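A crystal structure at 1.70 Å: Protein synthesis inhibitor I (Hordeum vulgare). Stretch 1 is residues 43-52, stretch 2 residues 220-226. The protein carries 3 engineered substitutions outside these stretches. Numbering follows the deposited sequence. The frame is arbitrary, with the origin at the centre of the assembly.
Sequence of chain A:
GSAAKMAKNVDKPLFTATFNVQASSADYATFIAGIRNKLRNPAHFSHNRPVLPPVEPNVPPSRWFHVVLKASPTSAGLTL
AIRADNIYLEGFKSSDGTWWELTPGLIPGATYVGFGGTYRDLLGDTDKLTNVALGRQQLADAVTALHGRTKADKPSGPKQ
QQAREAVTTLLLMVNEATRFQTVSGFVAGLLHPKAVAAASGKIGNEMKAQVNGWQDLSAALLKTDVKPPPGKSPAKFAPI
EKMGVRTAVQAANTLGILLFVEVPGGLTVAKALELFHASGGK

Stretch 1, residues 43-52: AHFSHNRPVL
Stretch 2, residues 220-226: ALLKTDV

A tight hairpin packs against a helical segment that begins earlier in the chain, two segments far apart in sequence that bury 319 Å² between them. In the first, strand residues Phe-45 and Ser-46 lead into a type I' turn from Ser-46 to Arg-49. Its inner residues, His-47 (phi/psi 50/43) and Asn-48 (59/26), both adopt left-handed conformations, and the turn is closed by paired backbone hydrogen bonds: Ser-46 N to Arg-49 O and Arg-49 N to Ser-46 O, each 2.9 Å. The second segment is already helical at Ala-220. The backbones come nearest at Ser-46 and Leu-222, whose CA atoms lie 6.5 Å apart.

His-47 covers the most surface on the hairpin side and Leu-221 the most on the helix side, and they meet directly. Both point toward the opposite stretch. With chi1 m and chi2 -112°, the imidazole offers one face to Leu-221, which in its t, p rotamer places CD1 3.6 Å from the ring centroid, 21° off the normal, a CH-pi contact. The flat ring suits this exposed site because it can receive a methyl on its face while its edge remains free for polar bonding. There His-47 NE2 donates to Thr-224 OG1 at 2.8 Å. Thr-224, chi1 p, turns that hydroxyl back to its own helix, donating from OG1 to Leu-221 O at 2.6 Å, so one small side chain links the ring to the helical backbone.

Ser-46 is buried and points toward the helix with chi1 t. Its OG lies 3.4 Å from Leu-221 CG, yet its polarity is satisfied: OG donates to Asp-225 OD2 at 2.6 Å. Serine is compact enough for this close approach and still supplies a donor. Asp-225, chi1 m and chi2 -30°, points toward the hairpin and spreads its carboxylate over several partners. One water donates to Asp-225 OD2 at 2.8 Å and is hydrogen-bonded to His-44 NE2 at 3.0 Å; another donates to Asp-225 OD1 at 3.0 Å and accepts from His-47 N at 2.9 Å. Thus the carboxylate also reaches the turn's backbone.

Leu-222 completes the apolar part. Its CA-to-CB bond runs sideways, but the m, t rotamer brings CD2 nearer the hairpin, 3.7 Å from His-44 NE2, 4.2 Å from Ser-46 CB and 4.3 Å from Val-51 CG2. His-44 likewise starts sideways and, with chi1 t, swings its ring inward, while Val-51, chi1 t, points toward the helix. A branched leucine suits this buried position by filling space among all three.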

# COMPACT_ATOMS: atom_id res chain seq x y z
N ALA A 43 -17.17 -10.23 1.97
CA ALA A 43 -18.21 -10.26 2.99
C ALA A 43 -18.22 -9.04 3.90
O ALA A 43 -19.05 -8.94 4.81
CB ALA A 43 -18.09 -11.54 3.84
N HIS A 44 -17.29 -8.11 3.68
CA HIS A 44 -17.16 -6.98 4.60
C HIS A 44 -16.77 -5.69 3.88
O HIS A 44 -15.60 -5.49 3.53
CB HIS A 44 -16.12 -7.31 5.69
CG HIS A 44 -16.06 -6.31 6.80
ND1 HIS A 44 -14.99 -6.22 7.67
CD2 HIS A 44 -16.94 -5.36 7.19
CE1 HIS A 44 -15.22 -5.26 8.54
NE2 HIS A 44 -16.40 -4.72 8.28
N PHE A 45 -17.76 -4.83 3.65
CA PHE A 45 -17.51 -3.48 3.16
C PHE A 45 -17.93 -2.49 4.23
O PHE A 45 -18.71 -2.83 5.11
CB PHE A 45 -18.37 -3.20 1.92
CG PHE A 45 -17.93 -3.91 0.68
CD1 PHE A 45 -18.19 -5.26 0.51
CD2 PHE A 45 -17.31 -3.20 -0.34
CE1 PHE A 45 -17.80 -5.92 -0.67
CE2 PHE A 45 -16.90 -3.85 -1.51
CZ PHE A 45 -17.15 -5.21 -1.67
N SER A 46 -17.42 -1.26 4.14
CA SER A 46 -17.88 -0.17 5.01
C SER A 46 -18.15 1.04 4.13
O SER A 46 -17.23 1.52 3.46
CB SER A 46 -16.79 0.21 6.03
OG SER A 46 -17.24 1.25 6.89
N HIS A 47 -19.39 1.52 4.14
CA HIS A 47 -19.81 2.65 3.29
C HIS A 47 -19.39 2.42 1.84
O HIS A 47 -18.90 3.33 1.15
CB HIS A 47 -19.24 3.97 3.83
CG HIS A 47 -19.68 4.26 5.24
ND1 HIS A 47 -20.53 5.30 5.55
CD2 HIS A 47 -19.39 3.64 6.40
CE1 HIS A 47 -20.74 5.30 6.86
NE2 HIS A 47 -20.07 4.31 7.40
N ASN A 48 -19.60 1.19 1.39
CA ASN A 48 -19.27 0.76 0.03
C ASN A 48 -17.79 0.90 -0.33
O ASN A 48 -17.43 1.03 -1.51
CB ASN A 48 -20.16 1.45 -1.01
CG ASN A 48 -20.21 0.70 -2.33
OD1 ASN A 48 -19.91 -0.50 -2.39
ND2 ASN A 48 -20.61 1.39 -3.40
N ARG A 49 -16.93 0.88 0.69
CA ARG A 49 -15.49 0.79 0.46
C ARG A 49 -15.05 -0.59 0.94
O ARG A 49 -15.57 -1.09 1.95
CB ARG A 49 -14.74 1.86 1.27
CG ARG A 49 -15.08 3.30 0.90
CD ARG A 49 -15.01 3.54 -0.61
NE ARG A 49 -13.72 3.13 -1.17
CZ ARG A 49 -13.54 2.79 -2.45
NH1 ARG A 49 -14.57 2.84 -3.29
NH2 ARG A 49 -12.34 2.42 -2.88
N PRO A 50 -14.09 -1.20 0.24
CA PRO A 50 -13.66 -2.55 0.63
C PRO A 50 -12.88 -2.56 1.96
O PRO A 50 -12.21 -1.58 2.31
CB PRO A 50 -12.77 -2.99 -0.53
CG PRO A 50 -12.21 -1.70 -1.09
CD PRO A 50 -13.32 -0.68 -0.90
N VAL A 51 -12.98 -3.66 2.70
CA VAL A 51 -12.20 -3.83 3.94
C VAL A 51 -11.36 -5.07 3.74
O VAL A 51 -11.83 -6.05 3.18
CB VAL A 51 -13.11 -4.04 5.17
CG1 VAL A 51 -12.28 -4.15 6.46
CG2 VAL A 51 -14.13 -2.90 5.29
N LEU A 52 -10.10 -5.01 4.16
CA LEU A 52 -9.22 -6.16 4.10
C LEU A 52 -9.74 -7.21 5.06
O LEU A 52 -10.38 -6.88 6.07
CB LEU A 52 -7.80 -5.74 4.50
CG LEU A 52 -7.02 -4.93 3.46
CD1 LEU A 52 -5.93 -4.10 4.13
CD2 LEU A 52 -6.41 -5.90 2.48
N ALA A 220 -12.12 4.54 12.67
CA ALA A 220 -13.15 5.58 12.79
C ALA A 220 -14.37 5.33 11.90
O ALA A 220 -15.51 5.58 12.31
CB ALA A 220 -12.55 6.96 12.51
N LEU A 221 -14.16 4.88 10.67
CA LEU A 221 -15.29 4.57 9.81
C LEU A 221 -16.00 3.28 10.24
O LEU A 221 -17.23 3.24 10.27
CB LEU A 221 -14.86 4.50 8.34
CG LEU A 221 -16.05 4.44 7.38
CD1 LEU A 221 -16.92 5.70 7.51
CD2 LEU A 221 -15.53 4.30 5.95
N LEU A 222 -15.23 2.25 10.58
CA LEU A 222 -15.81 0.98 11.03
C LEU A 222 -16.75 1.14 12.23
O LEU A 222 -17.77 0.44 12.34
CB LEU A 222 -14.72 -0.04 11.36
CG LEU A 222 -13.96 -0.59 10.15
CD1 LEU A 222 -12.69 -1.33 10.58
CD2 LEU A 222 -14.86 -1.51 9.34
N LYS A 223 -16.41 2.05 13.13
CA LYS A 223 -17.24 2.31 14.30
C LYS A 223 -18.64 2.78 13.93
O LYS A 223 -19.61 2.50 14.64
CB LYS A 223 -16.56 3.32 15.23
CG LYS A 223 -15.39 2.73 15.99
CD LYS A 223 -14.69 3.76 16.85
CE LYS A 223 -13.52 3.14 17.58
NZ LYS A 223 -12.80 4.12 18.45
N THR A 224 -18.77 3.48 12.81
CA THR A 224 -20.07 4.00 12.41
C THR A 224 -21.02 2.91 11.88
O THR A 224 -22.23 3.11 11.78
CB THR A 224 -19.95 5.15 11.37
OG1 THR A 224 -19.44 4.64 10.13
CG2 THR A 224 -19.03 6.26 11.90
N ASP A 225 -20.46 1.74 11.57
CA ASP A 225 -21.26 0.62 11.07
C ASP A 225 -21.90 -0.20 12.18
O ASP A 225 -22.85 -0.96 11.94
CB ASP A 225 -20.41 -0.31 10.20
CG ASP A 225 -19.83 0.39 8.99
OD1 ASP A 225 -20.47 1.34 8.47
OD2 ASP A 225 -18.74 -0.04 8.55
N VAL A 226 -21.38 -0.07 13.39
CA VAL A 226 -21.87 -0.84 14.53
C VAL A 226 -23.32 -0.45 14.82
O VAL A 226 -23.61 0.71 15.11
CB VAL A 226 -21.01 -0.59 15.80
CG1 VAL A 226 -21.60 -1.33 16.99
CG2 VAL A 226 -19.57 -1.02 15.56
O HOH W 1 -18.19 -2.62 9.37
O HOH W 2 -21.59 0.57 5.84